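Side-chain contacts in novel immune-type receptor 11 (Ictalurus punctatus, PDB 2QTE), which probably serves as a cell-surface immune receptor in allogeneic recognition, through an extracellular domain that resembles an immunoglobulin variable domain: residues K4-K9 / G88-C93; V47-S52 / M69-Q74. The protein carries 1 engineered substitution. All coordinates share one frame; numbering follows the deposited sequence.

Contact 1 (K4-K9 / G88-C93)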
loop_
_atom_site.group_PDB
_atom_site.type_symbol
_atom_site.label_atom_id
_atom_site.label_comp_id
_atom_site.label_asym_id
_atom_site.label_seq_id
_atom_site.Cartn_x
_atom_site.Cartn_y
_atom_site.Cartn_z
ATOM N N LYS A 4 -5.310 11.982 1.295
ATOM C CA LYS A 4 -4.278 12.338 2.254
ATOM C C LYS A 4 -2.914 12.415 1.566
ATOM O O LYS A 4 -2.456 11.447 0.934
ATOM C CB LYS A 4 -4.250 11.296 3.370
ATOM C CG LYS A 4 -4.320 11.824 4.819
ATOM C CD LYS A 4 -3.095 12.662 5.203
ATOM C CE LYS A 4 -2.753 12.539 6.696
ATOM N NZ LYS A 4 -3.873 12.938 7.629
ATOM N N GLU A 5 -2.271 13.573 1.687
ATOM C CA GLU A 5 -0.926 13.763 1.164
ATOM C C GLU A 5 0.039 13.138 2.155
ATOM O O GLU A 5 -0.149 13.194 3.391
ATOM C CB GLU A 5 -0.631 15.252 1.003
ATOM C CG GLU A 5 0.675 15.580 0.320
ATOM C CD GLU A 5 0.579 15.689 -1.212
ATOM O OE1 GLU A 5 -0.474 15.389 -1.792
ATOM O OE2 GLU A 5 1.570 16.110 -1.833
ATOM N N LEU A 6 1.073 12.532 1.596
ATOM C CA LEU A 6 2.174 12.063 2.363
ATOM C C LEU A 6 2.945 13.261 2.883
ATOM O O LEU A 6 3.038 14.292 2.226
ATOM C CB LEU A 6 3.133 11.259 1.478
ATOM C CG LEU A 6 2.627 10.008 0.790
ATOM C CD1 LEU A 6 3.787 9.494 -0.090
ATOM C CD2 LEU A 6 2.213 8.990 1.858
ATOM N N HIS A 7 3.501 13.098 4.070
ATOM C CA HIS A 7 4.487 14.019 4.609
ATOM C C HIS A 7 5.820 13.735 3.905
ATOM O O HIS A 7 6.114 12.593 3.648
ATOM C CB HIS A 7 4.633 13.717 6.097
ATOM C CG HIS A 7 3.454 14.140 6.928
ATOM N ND1 HIS A 7 2.584 13.234 7.511
ATOM C CD2 HIS A 7 3.015 15.374 7.290
ATOM C CE1 HIS A 7 1.659 13.895 8.189
ATOM N NE2 HIS A 7 1.895 15.192 8.068
ATOM N N VAL A 8 6.594 14.765 3.548
ATOM C CA VAL A 8 7.908 14.541 2.957
ATOM C C VAL A 8 8.968 14.879 3.994
ATOM O O VAL A 8 8.934 15.955 4.595
ATOM C CB VAL A 8 8.160 15.314 1.633
ATOM C CG1 VAL A 8 9.500 14.888 1.017
ATOM C CG2 VAL A 8 7.022 15.072 0.627
ATOM N N LYS A 9 9.885 13.942 4.230
ATOM C CA LYS A 9 10.921 14.124 5.247
ATOM C C LYS A 9 12.263 13.940 4.579
ATOM O O LYS A 9 12.527 12.890 3.976
ATOM C CB LYS A 9 10.742 13.116 6.373
ATOM C CG LYS A 9 9.682 13.536 7.398
ATOM C CD LYS A 9 10.071 13.180 8.831
ATOM C CE LYS A 9 8.933 13.515 9.823
ATOM N NZ LYS A 9 9.079 14.844 10.514
ATOM N N GLY A 88 15.487 5.009 2.871
ATOM C CA GLY A 88 14.664 5.864 1.980
ATOM C C GLY A 88 13.468 5.076 1.426
ATOM O O GLY A 88 13.566 3.906 1.204
ATOM N N GLY A 89 12.318 5.710 1.230
ATOM C CA GLY A 89 11.179 5.006 0.626
ATOM C C GLY A 89 9.896 5.575 1.176
ATOM O O GLY A 89 9.924 6.624 1.801
ATOM N N GLU A 90 8.779 4.874 0.978
ATOM C CA GLU A 90 7.514 5.413 1.501
ATOM C C GLU A 90 6.996 4.472 2.570
ATOM O O GLU A 90 7.161 3.253 2.462
ATOM C CB GLU A 90 6.492 5.686 0.379
ATOM C CG GLU A 90 7.078 6.493 -0.799
ATOM C CD GLU A 90 6.100 6.910 -1.869
ATOM O OE1 GLU A 90 5.299 6.066 -2.362
ATOM O OE2 GLU A 90 6.159 8.092 -2.261
ATOM N N TYR A 91 6.386 5.059 3.608
ATOM C CA TYR A 91 5.898 4.327 4.733
ATOM C C TYR A 91 4.473 4.799 4.949
ATOM O O TYR A 91 4.227 6.007 5.134
ATOM C CB TYR A 91 6.730 4.617 6.006
ATOM C CG TYR A 91 8.196 4.174 5.920
ATOM C CD1 TYR A 91 9.138 4.906 5.163
ATOM C CD2 TYR A 91 8.642 3.053 6.620
ATOM C CE1 TYR A 91 10.511 4.482 5.081
ATOM C CE2 TYR A 91 10.018 2.652 6.581
ATOM C CZ TYR A 91 10.923 3.365 5.817
ATOM O OH TYR A 91 12.255 2.942 5.790
ATOM N N PHE A 92 3.569 3.837 4.951
ATOM C CA PHE A 92 2.135 4.100 5.015
ATOM C C PHE A 92 1.607 3.448 6.291
ATOM O O PHE A 92 1.905 2.294 6.564
ATOM C CB PHE A 92 1.408 3.429 3.826
ATOM C CG PHE A 92 2.048 3.643 2.489
ATOM C CD1 PHE A 92 2.205 4.944 1.967
ATOM C CD2 PHE A 92 2.503 2.553 1.746
ATOM C CE1 PHE A 92 2.771 5.169 0.729
ATOM C CE2 PHE A 92 3.151 2.753 0.464
ATOM C CZ PHE A 92 3.256 4.060 -0.058
ATOM N N CYS A 93 0.803 4.176 7.051
ATOM C CA CYS A 93 0.180 3.655 8.234
ATOM C C CYS A 93 -1.251 3.347 7.870
ATOM O O CYS A 93 -1.942 4.176 7.347
ATOM C CB CYS A 93 0.234 4.690 9.349
ATOM S SG CYS A 93 -0.266 4.069 10.923
#
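Leu-6 and Phe-92 face each other with their CA atoms 8.4 Å apart, on antiparallel segments that share no hydrogen bond because strand 100-110 runs between 7-10 and 89-97. The contact is therefore made by side chains reaching past a neighbouring strand. Leu-6 carries it with both arms of its fork. Its chi1 of -61° places CG opposite the carbonyl carbon, and the two methyls part towards different residues. Leu-6 CD2 comes up to the edge of the Phe-92 ring, close to the ring plane, and sits 4.0 Å from CE1. Leu-6 CD1 goes to Glu-90 instead, lying 3.5 Å from OE2, with the leucine crossing the extended glutamate chain at about a right angle. This second touch is a methyl against a carboxylate oxygen, with no bond in it; the carboxylate finds its main partner in Gln-37 of the second subunit, which OE1 meets by a hydrogen bond, while OE2 has a long, weak ion pair with Arg-108. With an alanine here both methyls go, and the Phe-92 edge and the Glu-90 carboxylate would probably each lose their apolar neighbour and gain room to shift. Lys-41 of the second subunit packs on Leu-6 and Pro-43 of the second subunit on Phe-92, so the contact belongs to the dimer face of the V-type domain. On the other face of strand 89-97, which strand 32-37 flanks, Tyr-91 turns into the sandwich against Leu-78, its OH bonded to Asp-87 O in a tyrosine corner, while strand 7-10 is an outermost strand of the sheet within this chain.

Contact 2 (V47-S52 / M69-Q74); sequences VRYYSS and MTVNDQ
This is an apolar contact between the two sheets of an immunoglobulin V-type beta-sandwich, running from the buried core to the margin: Val-47 and Tyr-49, from strand 44-49 of one sheet, meet Met-69 and Val-71, from strand 67-71 of the other. No hydrogen bond joins the two segments, and the nearest CA pairs, at 8.1 Å for Tyr-49 with Val-71 and 9.1 Å for Val-47 with Met-69, fit sheets that touch through side chains. Deeper in, the Met-69 sulfur lies against both methyls of Val-47. Met-69 SD is 3.7 Å from Val-47 CG2 and 3.8 Å from CG1, and the two side chains lie alongside one another, pointing opposite ways. Chi1 of -68° and chi2 of -160° carry the sulfur out to the valine. Farther along, the Tyr-49 ring approaches Val-71 obliquely and meets a single methyl, with Tyr-49 CE2 3.8 Å from Val-71 CG1. Ring and methyl are brought together because CG of Tyr-49 (chi1 177°) and CG1 of Val-71 each lie anti to their backbone N. Phe-76 and Trp-34 close round the pairs from neighbouring strands, Phe-76 touching Tyr-49, Met-69 and Val-71, and Trp-34 touching Val-47 and Met-69. Beyond Val-71 the chain leaves the strand in an Asx turn, where Asn-72 OD1 accepts from Gln-74 N at 2.7 Å, the donor lying in the carbonyl plane.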
loop_
_atom_site.group_PDB
_atom_site.type_symbol
_atom_site.label_atom_id
_atom_site.label_comp_id
_atom_site.label_asym_id
_atom_site.label_seq_id
_atom_site.Cartn_x
_atom_site.Cartn_y
_atom_site.Cartn_z
ATOM N N VAL A 47 5.810 -3.405 10.283
ATOM C CA VAL A 47 5.700 -3.502 11.742
ATOM C C VAL A 47 4.242 -3.306 12.126
ATOM O O VAL A 47 3.607 -2.444 11.592
ATOM C CB VAL A 47 6.648 -2.491 12.497
ATOM C CG1 VAL A 47 6.439 -1.060 12.050
ATOM C CG2 VAL A 47 6.485 -2.580 13.983
ATOM N N ARG A 48 3.713 -4.143 13.015
ATOM C CA ARG A 48 2.317 -4.068 13.402
ATOM C C ARG A 48 2.137 -3.714 14.870
ATOM O O ARG A 48 3.025 -3.913 15.694
ATOM C CB ARG A 48 1.534 -5.352 13.058
ATOM C CG ARG A 48 2.018 -6.589 13.748
ATOM C CD ARG A 48 1.442 -7.846 13.057
ATOM N NE ARG A 48 2.084 -9.078 13.524
ATOM C CZ ARG A 48 1.635 -9.845 14.509
ATOM N NH1 ARG A 48 2.309 -10.939 14.847
ATOM N NH2 ARG A 48 0.517 -9.525 15.151
ATOM N N TYR A 49 0.976 -3.166 15.182
ATOM C CA TYR A 49 0.584 -3.029 16.575
ATOM C C TYR A 49 0.489 -4.420 17.197
ATOM O O TYR A 49 0.133 -5.400 16.534
ATOM C CB TYR A 49 -0.744 -2.286 16.675
ATOM C CG TYR A 49 -1.225 -2.184 18.078
ATOM C CD1 TYR A 49 -1.868 -3.267 18.688
ATOM C CD2 TYR A 49 -1.006 -1.019 18.822
ATOM C CE1 TYR A 49 -2.299 -3.198 20.005
ATOM C CE2 TYR A 49 -1.448 -0.917 20.136
ATOM C CZ TYR A 49 -2.100 -2.022 20.721
ATOM O OH TYR A 49 -2.529 -1.945 22.023
ATOM N N TYR A 50 0.873 -4.535 18.467
ATOM C CA TYR A 50 1.017 -5.867 19.030
ATOM C C TYR A 50 0.752 -5.914 20.537
ATOM O O TYR A 50 1.114 -5.011 21.274
ATOM C CB TYR A 50 2.388 -6.458 18.643
ATOM C CG TYR A 50 2.606 -7.872 19.127
ATOM C CD1 TYR A 50 3.438 -8.128 20.228
ATOM C CD2 TYR A 50 1.973 -8.960 18.505
ATOM C CE1 TYR A 50 3.648 -9.426 20.688
ATOM C CE2 TYR A 50 2.185 -10.273 18.958
ATOM C CZ TYR A 50 3.012 -10.485 20.060
ATOM O OH TYR A 50 3.233 -11.761 20.535
ATOM N N SER A 51 0.116 -6.981 20.992
ATOM C CA SER A 51 -0.267 -7.058 22.406
ATOM C C SER A 51 0.912 -7.479 23.235
ATOM O O SER A 51 1.178 -8.667 23.402
ATOM C CB SER A 51 -1.465 -8.002 22.632
ATOM O OG SER A 51 -2.671 -7.291 22.383
ATOM N N SER A 52 1.632 -6.485 23.731
ATOM C CA SER A 52 2.856 -6.725 24.469
ATOM C C SER A 52 3.260 -5.468 25.192
ATOM O O SER A 52 2.607 -4.414 25.057
ATOM C CB SER A 52 3.985 -7.195 23.538
ATOM O OG SER A 52 4.442 -6.132 22.710
ATOM N N MET A 69 9.453 2.042 17.875
ATOM C CA MET A 69 8.214 2.790 17.775
ATOM C C MET A 69 7.889 3.405 19.110
ATOM O O MET A 69 8.360 2.957 20.152
ATOM C CB MET A 69 7.059 1.865 17.377
ATOM C CG MET A 69 7.118 1.314 15.977
ATOM S SD MET A 69 5.547 0.722 15.319
ATOM C CE MET A 69 4.800 2.314 15.097
ATOM N N THR A 70 7.093 4.465 19.048
ATOM C CA THR A 70 6.431 5.026 20.197
ATOM C C THR A 70 4.962 4.663 20.067
ATOM O O THR A 70 4.270 5.134 19.143
ATOM C CB THR A 70 6.681 6.520 20.187
ATOM O OG1 THR A 70 8.102 6.726 20.297
ATOM C CG2 THR A 70 5.963 7.238 21.368
ATOM N N VAL A 71 4.486 3.775 20.940
ATOM C CA VAL A 71 3.094 3.347 20.880
ATOM C C VAL A 71 2.415 3.685 22.204
ATOM O O VAL A 71 2.867 3.242 23.263
ATOM C CB VAL A 71 2.976 1.844 20.575
ATOM C CG1 VAL A 71 1.508 1.370 20.574
ATOM C CG2 VAL A 71 3.730 1.508 19.220
ATOM N N ASN A 72 1.351 4.487 22.134
ATOM C CA ASN A 72 0.510 4.777 23.287
ATOM C C ASN A 72 -0.975 4.995 22.882
ATOM O O ASN A 72 -1.394 4.543 21.826
ATOM C CB ASN A 72 1.081 5.931 24.127
ATOM C CG ASN A 72 1.238 7.242 23.360
ATOM O OD1 ASN A 72 0.340 7.690 22.636
ATOM N ND2 ASN A 72 2.382 7.886 23.550
ATOM N N ASP A 73 -1.762 5.650 23.729
ATOM C CA ASP A 73 -3.172 5.935 23.414
ATOM C C ASP A 73 -3.330 6.898 22.238
ATOM O O ASP A 73 -4.411 7.014 21.637
ATOM C CB ASP A 73 -3.881 6.526 24.646
ATOM C CG ASP A 73 -4.452 5.455 25.585
ATOM O OD1 ASP A 73 -4.568 5.769 26.803
ATOM O OD2 ASP A 73 -4.782 4.314 25.132
ATOM N N GLN A 74 -2.250 7.612 21.927
ATOM C CA GLN A 74 -2.340 8.678 20.958
ATOM C C GLN A 74 -1.437 8.452 19.758
ATOM O O GLN A 74 -1.688 9.029 18.697
ATOM C CB GLN A 74 -2.076 10.039 21.611
ATOM C CG GLN A 74 -3.152 10.442 22.685
ATOM C CD GLN A 74 -2.780 10.003 24.113
ATOM O OE1 GLN A 74 -3.060 8.872 24.540
ATOM N NE2 GLN A 74 -2.139 10.907 24.849
#

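How the contacts relate
Contacts 1 and 2 fall on opposite sides of the domain's centre, their centres about 19 Å apart and their nearest atoms about 7 Å apart, without touching. Along the chain the segments come in the order 4-9, 47-52, 69-74, 88-93, so both halves of contact 2 fall between those of contact 1. The six-stranded sheet is common to both: contact 1 spans strands 7-10 and 89-97 within it, on the face turned to the second subunit, while contact 2 joins its strand 44-49 to strand 67-71 of the three-stranded sheet. One thus belongs to the dimer-facing surface; the other runs from core to margin between the sheets of the same V-type domain.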